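Local coordinates for conserved hypothetical secreted protein (Helicobacter pylori, PDB 4RNZ), which is a zinc-dependent M23B-family metallopeptidase that helps determine cell shape, probably by cutting peptide cross-bridges of the peptidoglycan, at residues A[103-108]-A[113-118]; A[175-180]-A[316-321]. One frame throughout, in Å; residues are numbered along the deposited sequence.

In the fold
Contact 1 (103-108 with 113-118) comes first along the chain and closes before contact 2 (175-180 with 316-321) opens; their centres lie 24 Å apart and their nearest atoms about 4 Å, without touching. Contact 1 is local, pairing the consecutive helices 101-109 and 112-121 of the Csd3 second domain on the antiparallel sheet that includes strands 136-146 and 153-163. Contact 2 is long-range. The short strand 178-179 belongs to that same sheet, through its pairing with strand 166-172, whereas 316-321 follows strand 309-311 of the peptidase sheet. One contact therefore packs two helices together, and the other ties that sheet to the loop between strand 309-311 and helix 326-348. Both lie away from the zinc site.

Contact 1. Residues A[103-108]-A[113-118]; sequences QDIIKA and LLANQL
I105 points from helix 101-109 at A115 on helix 112-121, and its branches divide the facing surface between them. CB lies 4.2 Å from the methyl of A115. CG2, anti to the backbone N (chi1 of CG1 -70°), packs against A115 CB at 3.8 Å and, more loosely, against L114 CD2. The other branch, through CG1, is extended (chi2 157°) and carries CD1 to L118 CD2, 3.6 Å away, where the two side chains cross obliquely. I106, one residue on, adds its own tip: CD1 reaches A115 CB at 4.0 Å, so two isoleucines share one alanine methyl. A small residue suits that place, because I105 CA and A115 CA are 5.9 Å apart; the branched residues beside it supply the bulk. Contact across the pair is wholly apolar, with no hydrogen bond. The short segments run roughly antiparallel, at 149° with axes 9.1 Å apart, as in a helical hairpin with a tight turn. Beneath the hairpin lies the antiparallel sheet that includes strands 136-146 and 153-163: L114 and L118 rest on I139 of the first and also touch the second, while D104 and A108 meet strand 87-96.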
loop_
_atom_site.group_PDB
_atom_site.type_symbol
_atom_site.label_atom_id
_atom_site.label_comp_id
_atom_site.label_asym_id
_atom_site.label_seq_id
_atom_site.Cartn_x
_atom_site.Cartn_y
_atom_site.Cartn_z
ATOM N N GLN A 103 10.283 -15.848 11.558
ATOM C CA GLN A 103 11.236 -16.759 10.936
ATOM C C GLN A 103 10.523 -17.901 10.191
ATOM O O GLN A 103 10.890 -18.265 9.071
ATOM C CB GLN A 103 12.192 -17.311 11.997
ATOM C CG GLN A 103 13.113 -18.376 11.450
ATOM C CD GLN A 103 14.205 -18.806 12.407
ATOM O OE1 GLN A 103 14.298 -18.357 13.550
ATOM N NE2 GLN A 103 15.049 -19.692 11.928
ATOM N N ASP A 104 9.503 -18.455 10.822
ATOM C CA ASP A 104 8.733 -19.520 10.218
ATOM C C ASP A 104 8.030 -19.100 8.923
ATOM O O ASP A 104 8.051 -19.845 7.939
ATOM C CB ASP A 104 7.747 -20.090 11.220
ATOM C CG ASP A 104 8.438 -20.898 12.319
ATOM O OD1 ASP A 104 9.628 -21.264 12.172
ATOM O OD2 ASP A 104 7.795 -21.139 13.354
ATOM N N ILE A 105 7.426 -17.914 8.904
ATOM C CA ILE A 105 6.799 -17.428 7.668
ATOM C C ILE A 105 7.840 -17.312 6.569
ATOM O O ILE A 105 7.591 -17.694 5.416
ATOM C CB ILE A 105 6.097 -16.075 7.880
ATOM C CG1 ILE A 105 4.857 -16.294 8.745
ATOM C CG2 ILE A 105 5.674 -15.450 6.551
ATOM C CD1 ILE A 105 4.393 -15.062 9.471
ATOM N N ILE A 106 9.016 -16.797 6.913
ATOM C CA ILE A 106 10.082 -16.683 5.903
ATOM C C ILE A 106 10.507 -18.071 5.418
ATOM O O ILE A 106 10.706 -18.290 4.220
ATOM C CB ILE A 106 11.296 -15.915 6.431
ATOM C CG1 ILE A 106 10.901 -14.484 6.823
ATOM C CG2 ILE A 106 12.423 -15.892 5.399
ATOM C CD1 ILE A 106 10.428 -13.630 5.684
ATOM N N LYS A 107 10.632 -19.015 6.342
ATOM C CA LYS A 107 10.998 -20.369 5.940
ATOM C C LYS A 107 10.028 -20.914 4.904
ATOM O O LYS A 107 10.458 -21.493 3.911
ATOM C CB LYS A 107 11.058 -21.328 7.124
ATOM C CG LYS A 107 11.614 -22.688 6.714
ATOM C CD LYS A 107 11.292 -23.797 7.700
ATOM C CE LYS A 107 11.949 -25.094 7.233
ATOM N NZ LYS A 107 11.508 -26.280 8.022
ATOM N N ALA A 108 8.726 -20.706 5.124
ATOM C CA ALA A 108 7.686 -21.275 4.255
ATOM C C ALA A 108 7.402 -20.509 2.969
ATOM O O ALA A 108 6.880 -21.094 2.007
ATOM C CB ALA A 108 6.397 -21.430 5.041
ATOM N N LEU A 113 7.789 -9.449 2.929
ATOM C CA LEU A 113 6.661 -8.534 2.790
ATOM C C LEU A 113 5.431 -9.095 3.494
ATOM O O LEU A 113 4.777 -8.383 4.250
ATOM C CB LEU A 113 6.356 -8.264 1.321
ATOM C CG LEU A 113 7.529 -7.631 0.555
ATOM C CD1 LEU A 113 7.221 -7.598 -0.935
ATOM C CD2 LEU A 113 7.849 -6.238 1.045
ATOM N N LEU A 114 5.136 -10.372 3.240
ATOM C CA LEU A 114 4.007 -11.062 3.863
ATOM C C LEU A 114 4.209 -11.142 5.374
ATOM O O LEU A 114 3.259 -10.935 6.143
ATOM C CB LEU A 114 3.832 -12.471 3.285
ATOM C CG LEU A 114 2.668 -13.299 3.808
ATOM C CD1 LEU A 114 1.334 -12.706 3.410
ATOM C CD2 LEU A 114 2.753 -14.727 3.296
ATOM N N ALA A 115 5.435 -11.465 5.786
ATOM C CA ALA A 115 5.759 -11.611 7.203
ATOM C C ALA A 115 5.540 -10.283 7.915
ATOM O O ALA A 115 4.898 -10.237 8.963
ATOM C CB ALA A 115 7.191 -12.087 7.356
ATOM N N ASN A 116 6.017 -9.190 7.327
ATOM C CA ASN A 116 5.817 -7.844 7.909
ATOM C C ASN A 116 4.352 -7.440 7.994
ATOM O O ASN A 116 3.937 -6.799 8.968
ATOM C CB ASN A 116 6.509 -6.752 7.078
ATOM C CG ASN A 116 8.006 -6.828 7.117
ATOM O OD1 ASN A 116 8.614 -7.445 7.999
ATOM N ND2 ASN A 116 8.627 -6.146 6.165
ATOM N N GLN A 117 3.577 -7.777 6.957
ATOM C CA GLN A 117 2.140 -7.528 6.967
ATOM C C GLN A 117 1.451 -8.262 8.111
ATOM O O GLN A 117 0.599 -7.691 8.785
ATOM C CB GLN A 117 1.477 -7.960 5.672
ATOM C CG GLN A 117 1.793 -7.057 4.525
ATOM C CD GLN A 117 1.020 -7.368 3.257
ATOM O OE1 GLN A 117 0.056 -8.114 3.246
ATOM N NE2 GLN A 117 1.432 -6.749 2.190
ATOM N N LEU A 118 1.835 -9.507 8.356
ATOM C CA LEU A 118 1.247 -10.243 9.495
ATOM C C LEU A 118 1.605 -9.640 10.854
ATOM O O LEU A 118 0.738 -9.514 11.704
ATOM C CB LEU A 118 1.623 -11.726 9.473
ATOM C CG LEU A 118 0.732 -12.498 10.460
ATOM C CD1 LEU A 118 -0.608 -12.861 9.849
ATOM C CD2 LEU A 118 1.433 -13.721 10.961
#

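Contact 2. Residues A[175-180]-A[316-321]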
loop_
_atom_site.group_PDB
_atom_site.type_symbol
_atom_site.label_atom_id
_atom_site.label_comp_id
_atom_site.label_asym_id
_atom_site.label_seq_id
_atom_site.Cartn_x
_atom_site.Cartn_y
_atom_site.Cartn_z
ATOM N N ASN A 175 -12.656 -2.353 0.923
ATOM C CA ASN A 175 -12.280 -0.997 1.378
ATOM C C ASN A 175 -10.839 -0.831 1.899
ATOM O O ASN A 175 -10.441 0.283 2.222
ATOM C CB ASN A 175 -13.287 -0.456 2.422
ATOM C CG ASN A 175 -13.165 -1.140 3.783
ATOM O OD1 ASN A 175 -12.123 -1.731 4.125
ATOM N ND2 ASN A 175 -14.222 -1.050 4.576
ATOM N N GLY A 176 -10.078 -1.921 2.011
ATOM C CA GLY A 176 -8.660 -1.856 2.410
ATOM C C GLY A 176 -8.361 -2.009 3.900
ATOM O O GLY A 176 -7.201 -2.154 4.289
ATOM N N HIS A 177 -9.399 -1.987 4.731
ATOM C CA HIS A 177 -9.266 -2.176 6.177
ATOM C C HIS A 177 -9.460 -3.649 6.578
ATOM O O HIS A 177 -10.007 -4.423 5.803
ATOM C CB HIS A 177 -10.286 -1.302 6.891
ATOM C CG HIS A 177 -10.094 0.165 6.625
ATOM N ND1 HIS A 177 -9.832 1.074 7.625
ATOM C CD2 HIS A 177 -10.100 0.875 5.469
ATOM C CE1 HIS A 177 -9.699 2.282 7.103
ATOM N NE2 HIS A 177 -9.853 2.190 5.796
ATOM N N TYR A 178 -8.989 -4.009 7.777
ATOM C CA TYR A 178 -9.098 -5.367 8.335
ATOM C C TYR A 178 -10.234 -5.422 9.345
ATOM O O TYR A 178 -10.443 -4.460 10.093
ATOM C CB TYR A 178 -7.833 -5.755 9.080
ATOM C CG TYR A 178 -6.550 -5.937 8.272
ATOM C CD1 TYR A 178 -6.503 -6.749 7.117
ATOM C CD2 TYR A 178 -5.354 -5.342 8.716
ATOM C CE1 TYR A 178 -5.307 -6.925 6.421
ATOM C CE2 TYR A 178 -4.160 -5.512 8.045
ATOM C CZ TYR A 178 -4.126 -6.296 6.889
ATOM O OH TYR A 178 -2.900 -6.451 6.254
ATOM N N TYR A 179 -10.908 -6.542 9.379
ATOM C CA TYR A 179 -12.031 -6.738 10.232
ATOM C C TYR A 179 -11.938 -8.039 10.960
ATOM O O TYR A 179 -11.441 -9.010 10.436
ATOM C CB TYR A 179 -13.328 -6.666 9.436
ATOM C CG TYR A 179 -13.599 -5.287 8.942
ATOM C CD1 TYR A 179 -13.130 -4.882 7.728
ATOM C CD2 TYR A 179 -14.236 -4.369 9.726
ATOM C CE1 TYR A 179 -13.333 -3.614 7.280
ATOM C CE2 TYR A 179 -14.442 -3.097 9.286
ATOM C CZ TYR A 179 -13.978 -2.725 8.061
ATOM O OH TYR A 179 -14.150 -1.474 7.597
ATOM N N ASP A 180 -12.427 -8.029 12.175
ATOM C CA ASP A 180 -12.553 -9.245 12.880
ATOM C C ASP A 180 -13.743 -9.949 12.389
ATOM O O ASP A 180 -14.443 -9.578 11.501
ATOM C CB ASP A 180 -12.581 -9.124 14.402
ATOM C CG ASP A 180 -13.818 -8.457 14.937
ATOM O OD1 ASP A 180 -14.861 -8.405 14.298
ATOM O OD2 ASP A 180 -13.703 -7.972 16.046
ATOM N N TYR A 316 -9.710 6.649 7.461
ATOM C CA TYR A 316 -9.063 6.476 8.759
ATOM C C TYR A 316 -9.196 7.678 9.669
ATOM O O TYR A 316 -8.659 7.661 10.795
ATOM C CB TYR A 316 -7.570 6.273 8.581
ATOM C CG TYR A 316 -7.134 4.920 8.133
ATOM C CD1 TYR A 316 -7.050 3.852 9.042
ATOM C CD2 TYR A 316 -6.737 4.708 6.821
ATOM C CE1 TYR A 316 -6.612 2.602 8.633
ATOM C CE2 TYR A 316 -6.294 3.469 6.404
ATOM C CZ TYR A 316 -6.227 2.420 7.312
ATOM O OH TYR A 316 -5.782 1.191 6.872
ATOM N N ILE A 317 -9.815 8.751 9.184
ATOM C CA ILE A 317 -10.054 9.893 10.067
ATOM C C ILE A 317 -11.405 9.696 10.737
ATOM O O ILE A 317 -12.431 9.768 10.103
ATOM C CB ILE A 317 -9.958 11.216 9.311
ATOM C CG1 ILE A 317 -8.503 11.390 8.849
ATOM C CG2 ILE A 317 -10.381 12.373 10.208
ATOM C CD1 ILE A 317 -8.231 12.629 8.041
ATOM N N ARG A 318 -11.365 9.337 11.998
ATOM C CA ARG A 318 -12.524 8.927 12.761
ATOM C C ARG A 318 -12.085 8.921 14.197
ATOM O O ARG A 318 -10.912 8.949 14.457
ATOM C CB ARG A 318 -12.948 7.516 12.379
ATOM C CG ARG A 318 -11.998 6.416 12.848
ATOM C CD ARG A 318 -11.781 5.352 11.789
ATOM N NE ARG A 318 -10.544 4.583 11.955
ATOM C CZ ARG A 318 -10.236 3.537 11.194
ATOM N NH1 ARG A 318 -11.074 3.170 10.248
ATOM N NH2 ARG A 318 -9.115 2.846 11.381
ATOM N N THR A 319 -13.017 8.805 15.122
ATOM C CA THR A 319 -12.678 8.764 16.537
ATOM C C THR A 319 -12.794 7.386 17.125
ATOM O O THR A 319 -12.150 7.061 18.098
ATOM C CB THR A 319 -13.595 9.672 17.349
ATOM O OG1 THR A 319 -13.672 10.949 16.724
ATOM C CG2 THR A 319 -13.046 9.824 18.699
ATOM N N ALA A 320 -13.654 6.589 16.525
ATOM C CA ALA A 320 -13.813 5.212 16.910
ATOM C C ALA A 320 -13.463 4.292 15.782
ATOM O O ALA A 320 -13.441 4.676 14.650
ATOM C CB ALA A 320 -15.241 4.953 17.313
ATOM N N LYS A 321 -13.224 3.053 16.160
ATOM C CA LYS A 321 -13.184 1.878 15.303
ATOM C C LYS A 321 -14.418 1.738 14.386
ATOM O O LYS A 321 -15.542 1.899 14.800
ATOM C CB LYS A 321 -13.119 0.653 16.203
ATOM C CG LYS A 321 -11.735 0.260 16.659
ATOM C CD LYS A 321 -11.764 -0.703 17.848
ATOM C CE LYS A 321 -10.942 -0.186 19.026
ATOM N NZ LYS A 321 -9.597 -0.800 19.180
#
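The imidazole of H177 lies against one face of the Y316 ring, with CE1 3.3 Å above the phenol plane and over its centre. The planes are tilted by 31° and the centroids are 4.2 Å apart, an oblique aromatic pair. Seen from the imidazole, Y316 OH sits over one face, offset toward the rim, while the backbone O of N175 lies in plane at the ring edge. R318 runs toward H177 from the opposite direction, passing one face of its guanidinium over Y316 CA. The guanidinium meets the histidine obliquely, its plane turned 64° from the imidazole, and brings NH1 to 3.5 Å from H177 CE1.

The backbone behind H177 is shaped by an Asx turn: N175 OD1 accepts from H177 N at 2.8 Å, and ND2 of the same amide donates to Y179 OH at 3.1 Å. G176, between N175 and H177, has a positive phi (93°) at which a CB would collide with the carbonyl O of N175, so glycine suits the turn.

No hydrogen bond crosses between the segments; E185 links them instead. Its OE2 is hydrogen-bonded to H177 ND1 and its OE1 forms a salt bridge with R318 NH1, while R318 NH2 reaches F189 O. The carboxylate may stabilise positive charge on the imidazole while the nearby arginine opposes it, so the ionisation of H177 is not settled. Aromatic packing and a shared anion thus join strand 178-179 and the turn before it to the loop after strand 309-311.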